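Local coordinates for uncharacterized protein, DUF633, LMOf2365_1472 (PDB 3GNL) that is experimentally uncharacterised but is probably a Rossmann-fold methyltransferase that modifies N1 of adenine 22 in tRNA, at residues 146-149 against 154-157; 13-18 against 122-127; 35-40 against 66-71. All blocks are in the same frame, centred on the assembly; numbering follows the deposited sequence. Where two conformers were deposited one is given.

Interaction 1. Residues 146-149 against 154-157; sequences EAIL and KVYE
I148 and L149 face V155, Y156 and E157 across the antiparallel beta hairpin of strands 141-151 and 154-163. Strand 141-151 is an edge of the mixed sheet, and 154-163 lies next to it. The short segments run at 175° to one another, with axes 4.8 Å apart at closest. K154 starts the second strand. Its long side chain leads away from the partner and bends round to Y156. There NZ gives a weak hydrogen bond to the phenol OH of Y156. V155 comes next, and its CG1 pushes against CG1 of I148 at 3.5 Å. That is tighter than usual for two carbons. Both atoms lie anti to their own backbone N (chi1 -180° for V155 and -166° for I148), which turns them toward each other on the face of the sheet that also carries E157. The side chains of I148 and V155 also touch I188 and K192 of helix 187-208.

Y156 forms the hydrogen-bonded pair with L149. Its N donates to O of L149 at 2.8 Å, and N of L149 donates back to O of Y156 at 2.9 Å. The first bond is nearly straight, the second a little more bent. On the other face of the sheet CD1 of L149 touches CD2 of the Y156 ring at 3.9 Å, with the two side chains crossing at a slant. K14 and R11 of helix 10-16 pack on this side.

E157 pairs with I148 without backbone hydrogen bonds. Their side chains lie side by side and point the same way. The E157 carboxylate makes a weak, long ion pair with R133, which also forms a salt bridge with E146. This shared cation probably eases the closeness of the two acids. Lower on the E157 chain, CG rests against CD1 of I148 at 3.9 Å.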
loop_
_atom_site.group_PDB
_atom_site.type_symbol
_atom_site.label_atom_id
_atom_site.label_comp_id
_atom_site.label_asym_id
_atom_site.label_seq_id
_atom_site.Cartn_x
_atom_site.Cartn_y
_atom_site.Cartn_z
ATOM N N GLU A 146 -7.308 -6.300 4.102
ATOM C CA GLU A 146 -6.373 -5.251 4.588
ATOM C C GLU A 146 -5.794 -5.661 5.902
ATOM O O GLU A 146 -6.353 -6.482 6.659
ATOM C CB GLU A 146 -7.109 -3.905 4.787
ATOM C CG GLU A 146 -7.821 -3.372 3.541
ATOM C CD GLU A 146 -8.541 -2.024 3.793
ATOM O OE1 GLU A 146 -9.519 -2.049 4.599
ATOM O OE2 GLU A 146 -8.101 -1.028 3.196
ATOM N N ALA A 147 -4.649 -5.055 6.189
ATOM C CA ALA A 147 -3.991 -5.252 7.458
ATOM C C ALA A 147 -3.406 -3.930 7.916
ATOM O O ALA A 147 -3.067 -3.075 7.102
ATOM C CB ALA A 147 -2.901 -6.312 7.387
ATOM N N ILE A 148 -3.257 -3.822 9.223
ATOM C CA ILE A 148 -2.581 -2.669 9.840
ATOM C C ILE A 148 -1.650 -3.238 10.875
ATOM O O ILE A 148 -2.036 -4.135 11.633
ATOM C CB ILE A 148 -3.583 -1.559 10.373
ATOM C CG1 ILE A 148 -2.848 -0.260 10.678
ATOM C CG2 ILE A 148 -4.500 -2.061 11.467
ATOM C CD1 ILE A 148 -3.762 0.950 10.903
ATOM N N LEU A 149 -0.402 -2.764 10.876
ATOM C CA LEU A 149 0.552 -3.294 11.836
ATOM C C LEU A 149 1.469 -2.183 12.293
ATOM O O LEU A 149 1.536 -1.101 11.668
ATOM C CB LEU A 149 1.327 -4.477 11.240
ATOM C CG LEU A 149 2.156 -4.248 9.975
ATOM C CD1 LEU A 149 3.645 -3.926 10.227
ATOM C CD2 LEU A 149 2.052 -5.483 9.087
ATOM N N LYS A 154 6.321 2.554 13.859
ATOM C CA LYS A 154 5.652 3.181 12.719
ATOM C C LYS A 154 4.453 2.310 12.389
ATOM O O LYS A 154 4.548 1.086 12.481
ATOM C CB LYS A 154 6.589 3.282 11.512
ATOM C CG LYS A 154 7.400 4.573 11.468
ATOM C CD LYS A 154 8.566 4.455 10.480
ATOM C CE LYS A 154 9.654 3.505 11.016
ATOM N NZ LYS A 154 10.653 3.128 9.970
ATOM N N VAL A 155 3.334 2.932 12.028
ATOM C CA VAL A 155 2.131 2.144 11.651
ATOM C C VAL A 155 2.073 1.999 10.123
ATOM O O VAL A 155 2.174 2.991 9.415
ATOM C CB VAL A 155 0.821 2.755 12.227
ATOM C CG1 VAL A 155 -0.412 1.922 11.828
ATOM C CG2 VAL A 155 0.888 2.750 13.718
ATOM N N TYR A 156 1.858 0.774 9.621
ATOM C CA TYR A 156 1.802 0.522 8.194
ATOM C C TYR A 156 0.478 -0.134 7.858
ATOM O O TYR A 156 0.035 -1.070 8.530
ATOM C CB TYR A 156 2.890 -0.471 7.774
ATOM C CG TYR A 156 4.279 0.018 8.016
ATOM C CD1 TYR A 156 4.850 0.941 7.149
ATOM C CD2 TYR A 156 5.001 -0.419 9.126
ATOM C CE1 TYR A 156 6.147 1.452 7.378
ATOM C CE2 TYR A 156 6.319 0.077 9.379
ATOM C CZ TYR A 156 6.863 0.999 8.484
ATOM O OH TYR A 156 8.152 1.515 8.689
ATOM N N GLU A 157 -0.101 0.294 6.756
ATOM C CA GLU A 157 -1.321 -0.310 6.208
ATOM C C GLU A 157 -0.993 -1.064 4.929
ATOM O O GLU A 157 -0.138 -0.625 4.132
ATOM C CB GLU A 157 -2.362 0.771 5.896
ATOM C CG GLU A 157 -2.953 1.499 7.130
ATOM C CD GLU A 157 -3.447 2.881 6.756
ATOM O OE1 GLU A 157 -2.627 3.756 6.330
ATOM O OE2 GLU A 157 -4.644 3.099 6.894
#

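Interaction 2. Residues 13-18 against 122-127; sequences EKVASY and ILQPNI
The N-terminal helix 10-16 packs on one face of the Rossmann-like sheet. V15 of this helix and Y18 just after it meet I122 and Q124 of strand 120-125. The contact is buried and apolar. I122 is its centre, and its two branches go to different partners. CG2 meets CG1 of V15 at 3.8 Å, with the side chains crossing at a slant. The other branch carries CD1 to CB of Y18, 3.7 Å away. This split follows from the first torsion of I122 (chi1 -59°), which places CG1 beside the backbone N and CG2 anti to it. V15 is also forked. Its CG2 lies 4.0 Å from CB of Q124, and these two side chains cross at about a right angle.

Y18 touches I122 mainly through CB. The ring leads on toward S145 and A147 of strand 141-151 and V160 of strand 154-163. Over the centre of one ring face sits OG of S17, 3.9 Å above the plane. That hydroxyl donates to the backbone O of K14 at 2.7 Å, which fixes its position over the ring. The backbone O of Y18 accepts a hydrogen bond from K120.

The polar end of Q124 is held apart from the apolar patch. OE1 accepts from R11, and more weakly from the backbone N of G98. R11 lies one turn before V15, and the same helix supplies both the apolar contact and this bond. On the sheet side, V95 of strand 93-99 lies against V15, and T93 lies against I122. L35 of helix 34-41 also touches V15. A helix laid over the central parallel strands in this way fits the layered alpha/beta/alpha build of a Rossmann-fold methyltransferase.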
loop_
_atom_site.group_PDB
_atom_site.type_symbol
_atom_site.label_atom_id
_atom_site.label_comp_id
_atom_site.label_asym_id
_atom_site.label_seq_id
_atom_site.Cartn_x
_atom_site.Cartn_y
_atom_site.Cartn_z
ATOM N N GLU A 13 6.713 -9.493 5.589
ATOM C CA GLU A 13 6.134 -10.796 5.843
ATOM C C GLU A 13 4.611 -10.695 5.665
ATOM O O GLU A 13 3.982 -11.577 5.030
ATOM C CB GLU A 13 6.472 -11.255 7.251
ATOM C CG GLU A 13 5.885 -12.637 7.606
ATOM C CD GLU A 13 6.363 -13.132 8.952
ATOM O OE1 GLU A 13 6.078 -12.480 9.978
ATOM O OE2 GLU A 13 7.057 -14.168 8.989
ATOM N N LYS A 14 4.033 -9.603 6.152
ATOM C CA LYS A 14 2.585 -9.444 6.009
ATOM C C LYS A 14 2.211 -9.287 4.560
ATOM O O LYS A 14 1.247 -9.875 4.097
ATOM C CB LYS A 14 2.022 -8.317 6.925
ATOM C CG LYS A 14 0.480 -8.279 6.963
ATOM C CD LYS A 14 -0.053 -9.611 7.537
ATOM C CE LYS A 14 -1.490 -9.505 7.959
ATOM N NZ LYS A 14 -1.941 -10.847 8.462
ATOM N N VAL A 15 2.987 -8.476 3.813
ATOM C CA VAL A 15 2.743 -8.294 2.407
ATOM C C VAL A 15 2.790 -9.666 1.669
ATOM O O VAL A 15 1.886 -9.980 0.878
ATOM C CB VAL A 15 3.764 -7.273 1.811
ATOM C CG1 VAL A 15 3.710 -7.292 0.327
ATOM C CG2 VAL A 15 3.497 -5.852 2.349
ATOM N N ALA A 16 3.856 -10.430 1.935
ATOM C CA ALA A 16 4.090 -11.759 1.333
ATOM C C ALA A 16 2.983 -12.738 1.681
ATOM O O ALA A 16 2.711 -13.646 0.888
ATOM C CB ALA A 16 5.427 -12.297 1.771
ATOM N N SER A 17 2.341 -12.524 2.833
ATOM C CA SER A 17 1.329 -13.497 3.303
ATOM C C SER A 17 0.111 -13.527 2.373
ATOM O O SER A 17 -0.700 -14.451 2.454
ATOM C CB SER A 17 0.874 -13.197 4.737
ATOM O OG SER A 17 -0.034 -12.124 4.750
ATOM N N TYR A 18 -0.038 -12.516 1.521
ATOM C CA TYR A 18 -1.130 -12.424 0.565
ATOM C C TYR A 18 -0.806 -13.047 -0.774
ATOM O O TYR A 18 -1.632 -13.031 -1.671
ATOM C CB TYR A 18 -1.583 -10.978 0.414
ATOM C CG TYR A 18 -2.194 -10.440 1.705
ATOM C CD1 TYR A 18 -3.404 -10.959 2.200
ATOM C CD2 TYR A 18 -1.571 -9.411 2.403
ATOM C CE1 TYR A 18 -3.975 -10.465 3.387
ATOM C CE2 TYR A 18 -2.142 -8.879 3.606
ATOM C CZ TYR A 18 -3.344 -9.412 4.061
ATOM O OH TYR A 18 -3.910 -8.916 5.231
ATOM N N ILE A 122 -1.193 -6.123 -4.310
ATOM C CA ILE A 122 -0.911 -6.028 -2.873
ATOM C C ILE A 122 -0.122 -4.726 -2.664
ATOM O O ILE A 122 1.032 -4.575 -3.172
ATOM C CB ILE A 122 -0.066 -7.185 -2.370
ATOM C CG1 ILE A 122 -0.787 -8.519 -2.641
ATOM C CG2 ILE A 122 0.166 -7.014 -0.879
ATOM C CD1 ILE A 122 0.159 -9.758 -2.593
ATOM N N LEU A 123 -0.760 -3.735 -2.025
ATOM C CA LEU A 123 -0.145 -2.387 -2.009
ATOM C C LEU A 123 0.110 -2.013 -0.556
ATOM O O LEU A 123 -0.714 -2.285 0.332
ATOM C CB LEU A 123 -1.100 -1.360 -2.649
ATOM C CG LEU A 123 -1.633 -1.729 -4.014
ATOM C CD1 LEU A 123 -2.559 -0.574 -4.465
ATOM C CD2 LEU A 123 -0.487 -1.991 -5.008
ATOM N N GLN A 124 1.273 -1.400 -0.312
ATOM C CA GLN A 124 1.612 -1.005 1.048
ATOM C C GLN A 124 2.120 0.432 0.972
ATOM O O GLN A 124 3.302 0.650 0.825
ATOM C CB GLN A 124 2.615 -1.975 1.660
ATOM C CG GLN A 124 2.920 -1.671 3.156
ATOM C CD GLN A 124 4.028 -0.658 3.297
ATOM O OE1 GLN A 124 5.114 -0.883 2.797
ATOM N NE2 GLN A 124 3.738 0.485 3.939
ATOM N N PRO A 125 1.203 1.402 1.092
ATOM C CA PRO A 125 1.610 2.822 1.035
ATOM C C PRO A 125 2.079 3.342 2.395
ATOM O O PRO A 125 1.509 2.986 3.428
ATOM C CB PRO A 125 0.332 3.535 0.640
ATOM C CG PRO A 125 -0.779 2.692 1.302
ATOM C CD PRO A 125 -0.250 1.247 1.178
ATOM N N ASN A 126 3.114 4.159 2.361
ATOM C CA ASN A 126 3.725 4.723 3.572
ATOM C C ASN A 126 3.033 6.023 3.997
ATOM O O ASN A 126 3.318 6.539 5.064
ATOM C CB ASN A 126 5.197 5.003 3.324
ATOM C CG ASN A 126 6.045 3.739 3.336
ATOM O OD1 ASN A 126 5.599 2.661 3.748
ATOM N ND2 ASN A 126 7.254 3.867 2.883
ATOM N N ILE A 127 2.183 6.567 3.131
ATOM C CA ILE A 127 1.455 7.837 3.375
ATOM C C ILE A 127 0.266 7.826 2.446
ATOM O O ILE A 127 0.314 7.175 1.380
ATOM C CB ILE A 127 2.394 9.105 3.106
ATOM C CG1 ILE A 127 1.753 10.448 3.523
ATOM C CG2 ILE A 127 2.857 9.196 1.673
ATOM C CD1 ILE A 127 2.769 11.674 3.378
#

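Interaction 3. Residues 35-40 against 66-71; sequences LPCFAV and RSSGLT
C37 and V40 of helix 34-41 receive L70 and S68, which lie where the chain leaves helix 55-67. Both helices belong to the beta-alpha-beta crossovers of the Rossmann-like sheet. They link strands 23-28, 45-52 and 74-78 in turn. The exit from helix 55-67 is a Schellman motif. G69 has a positive phi of 68°, and its N bonds back to O of R66 at 3.0 Å. This turn ends the helix, and L70 then faces helix 34-41.

The tight part is the L70 side chain. Its two methyls divide the helix surface between them. CD1 sits over the backbone of C37, 3.7 Å from its O, and also meets CB of C37 at 3.9 Å. CD2 reaches V40, where CG1 comes to meet it tip to tip at 3.9 Å. CG1 of V40 is anti to the backbone N (chi1 167°), which carries it to this meeting. I74 of strand 74-78 also touches C37 and V40, on the sheet side of the helix.

Toward solvent the contact thins out. The turn around G69 is exposed. R66 starts out away from helix 34-41 and is modelled only to CG. S68 stands between the two regimes. Its CB points at helix 34-41, but its hydroxyl is engaged by its own helix and by E5 near the N terminus. OG is hydrogen-bonded to O of Q64 and to the carboxylate of E5. The backbone O of S68 has a weak bond from K41. Beside this polar group lies the thiol of C37, with SG 3.6 Å from OG of S68 and 3.9 Å from its CB.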
loop_
_atom_site.group_PDB
_atom_site.type_symbol
_atom_site.label_atom_id
_atom_site.label_comp_id
_atom_site.label_asym_id
_atom_site.label_seq_id
_atom_site.Cartn_x
_atom_site.Cartn_y
_atom_site.Cartn_z
ATOM N N LEU A 35 11.462 -10.088 -0.747
ATOM C CA LEU A 35 10.126 -10.679 -0.855
ATOM C C LEU A 35 10.000 -11.689 -2.006
ATOM O O LEU A 35 9.523 -12.809 -1.773
ATOM C CB LEU A 35 9.054 -9.573 -0.831
ATOM C CG LEU A 35 7.608 -10.020 -1.032
ATOM C CD1 LEU A 35 6.636 -9.049 -0.328
ATOM C CD2 LEU A 35 7.216 -10.220 -2.458
ATOM N N PRO A 36 10.465 -11.362 -3.220
ATOM C CA PRO A 36 10.463 -12.344 -4.317
ATOM C C PRO A 36 11.231 -13.579 -3.962
ATOM O O PRO A 36 10.770 -14.696 -4.254
ATOM C CB PRO A 36 11.149 -11.597 -5.444
ATOM C CG PRO A 36 10.818 -10.141 -5.186
ATOM C CD PRO A 36 10.814 -10.009 -3.684
ATOM N N CYS A 37 12.378 -13.444 -3.308
ATOM C CA CYS A 37 13.155 -14.646 -2.956
ATOM C C CYS A 37 12.379 -15.482 -1.958
ATOM O O CYS A 37 12.323 -16.699 -2.111
ATOM C CB CYS A 37 14.535 -14.294 -2.416
ATOM S SG CYS A 37 15.712 -13.625 -3.709
ATOM N N PHE A 38 11.800 -14.835 -0.957
ATOM C CA PHE A 38 11.046 -15.548 0.097
ATOM C C PHE A 38 9.857 -16.292 -0.532
ATOM O O PHE A 38 9.614 -17.455 -0.174
ATOM C CB PHE A 38 10.557 -14.536 1.104
ATOM C CG PHE A 38 9.564 -15.069 2.104
ATOM C CD1 PHE A 38 10.018 -15.649 3.277
ATOM C CD2 PHE A 38 8.207 -14.890 1.908
ATOM C CE1 PHE A 38 9.104 -16.109 4.263
ATOM C CE2 PHE A 38 7.287 -15.323 2.890
ATOM C CZ PHE A 38 7.750 -15.927 4.059
ATOM N N ALA A 39 9.172 -15.669 -1.481
ATOM C CA ALA A 39 7.954 -16.227 -2.029
ATOM C C ALA A 39 8.262 -17.337 -3.029
ATOM O O ALA A 39 7.510 -18.329 -3.148
ATOM C CB ALA A 39 7.104 -15.182 -2.623
ATOM N N VAL A 40 9.359 -17.205 -3.763
ATOM C CA VAL A 40 9.739 -18.288 -4.681
ATOM C C VAL A 40 10.211 -19.494 -3.857
ATOM O O VAL A 40 9.810 -20.643 -4.129
ATOM C CB VAL A 40 10.804 -17.800 -5.682
ATOM C CG1 VAL A 40 11.466 -18.996 -6.443
ATOM C CG2 VAL A 40 10.159 -16.850 -6.665
ATOM N N ARG A 66 21.056 -13.738 -6.993
ATOM C CA ARG A 66 22.169 -14.654 -7.256
ATOM C C ARG A 66 22.562 -15.436 -6.007
ATOM O O ARG A 66 22.706 -16.673 -6.052
ATOM C CB ARG A 66 23.335 -13.837 -7.787
ATOM C CG ARG A 66 23.244 -13.678 -9.282
ATOM N N SER A 67 22.679 -14.743 -4.889
ATOM C CA SER A 67 22.997 -15.332 -3.597
ATOM C C SER A 67 21.976 -16.390 -3.147
ATOM O O SER A 67 22.306 -17.279 -2.370
ATOM C CB SER A 67 23.080 -14.238 -2.535
ATOM O OG SER A 67 23.277 -14.796 -1.241
ATOM N N SER A 68 20.738 -16.259 -3.609
ATOM C CA SER A 68 19.663 -17.182 -3.253
ATOM C C SER A 68 19.604 -18.362 -4.208
ATOM O O SER A 68 18.849 -19.305 -3.975
ATOM C CB SER A 68 18.319 -16.441 -3.246
ATOM O OG SER A 68 18.294 -15.559 -2.141
ATOM N N GLY A 69 20.366 -18.310 -5.297
ATOM C CA GLY A 69 20.303 -19.347 -6.322
ATOM C C GLY A 69 18.993 -19.346 -7.079
ATOM O O GLY A 69 18.534 -20.378 -7.585
ATOM N N LEU A 70 18.392 -18.159 -7.188
ATOM C CA LEU A 70 17.085 -18.033 -7.794
ATOM C C LEU A 70 17.069 -17.320 -9.137
ATOM O O LEU A 70 16.011 -16.884 -9.611
ATOM C CB LEU A 70 16.131 -17.363 -6.790
ATOM C CG LEU A 70 15.845 -18.240 -5.561
ATOM C CD1 LEU A 70 14.965 -17.524 -4.539
ATOM C CD2 LEU A 70 15.271 -19.604 -6.031
ATOM N N THR A 71 18.228 -17.220 -9.790
ATOM C CA THR A 71 18.251 -16.521 -11.068
ATOM C C THR A 71 17.329 -17.121 -12.138
ATOM O O THR A 71 16.905 -16.385 -13.042
ATOM C CB THR A 71 19.678 -16.388 -11.625
ATOM O OG1 THR A 71 20.190 -17.706 -11.870
ATOM C CG2 THR A 71 20.579 -15.646 -10.636
#

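From the N terminus, interaction 2 opens first, at helix 10-16, and closes only at strand 120-125. Interaction 3 is nested inside that long loop. It joins helix 34-41 to the end of helix 55-67, over the strand 74-78 edge of the sheet. Interaction 1 follows in series as a local hairpin at the opposite edge. None of the three cross. Interaction 2 is the middle piece. V15 and A16 touch L35 and F38 of the interaction 3 segment, while Q124 and Y18 touch Y156, E157 and A147 of interaction 1. Interactions 1 and 3 do not meet, with nearest atoms about 11 Å apart.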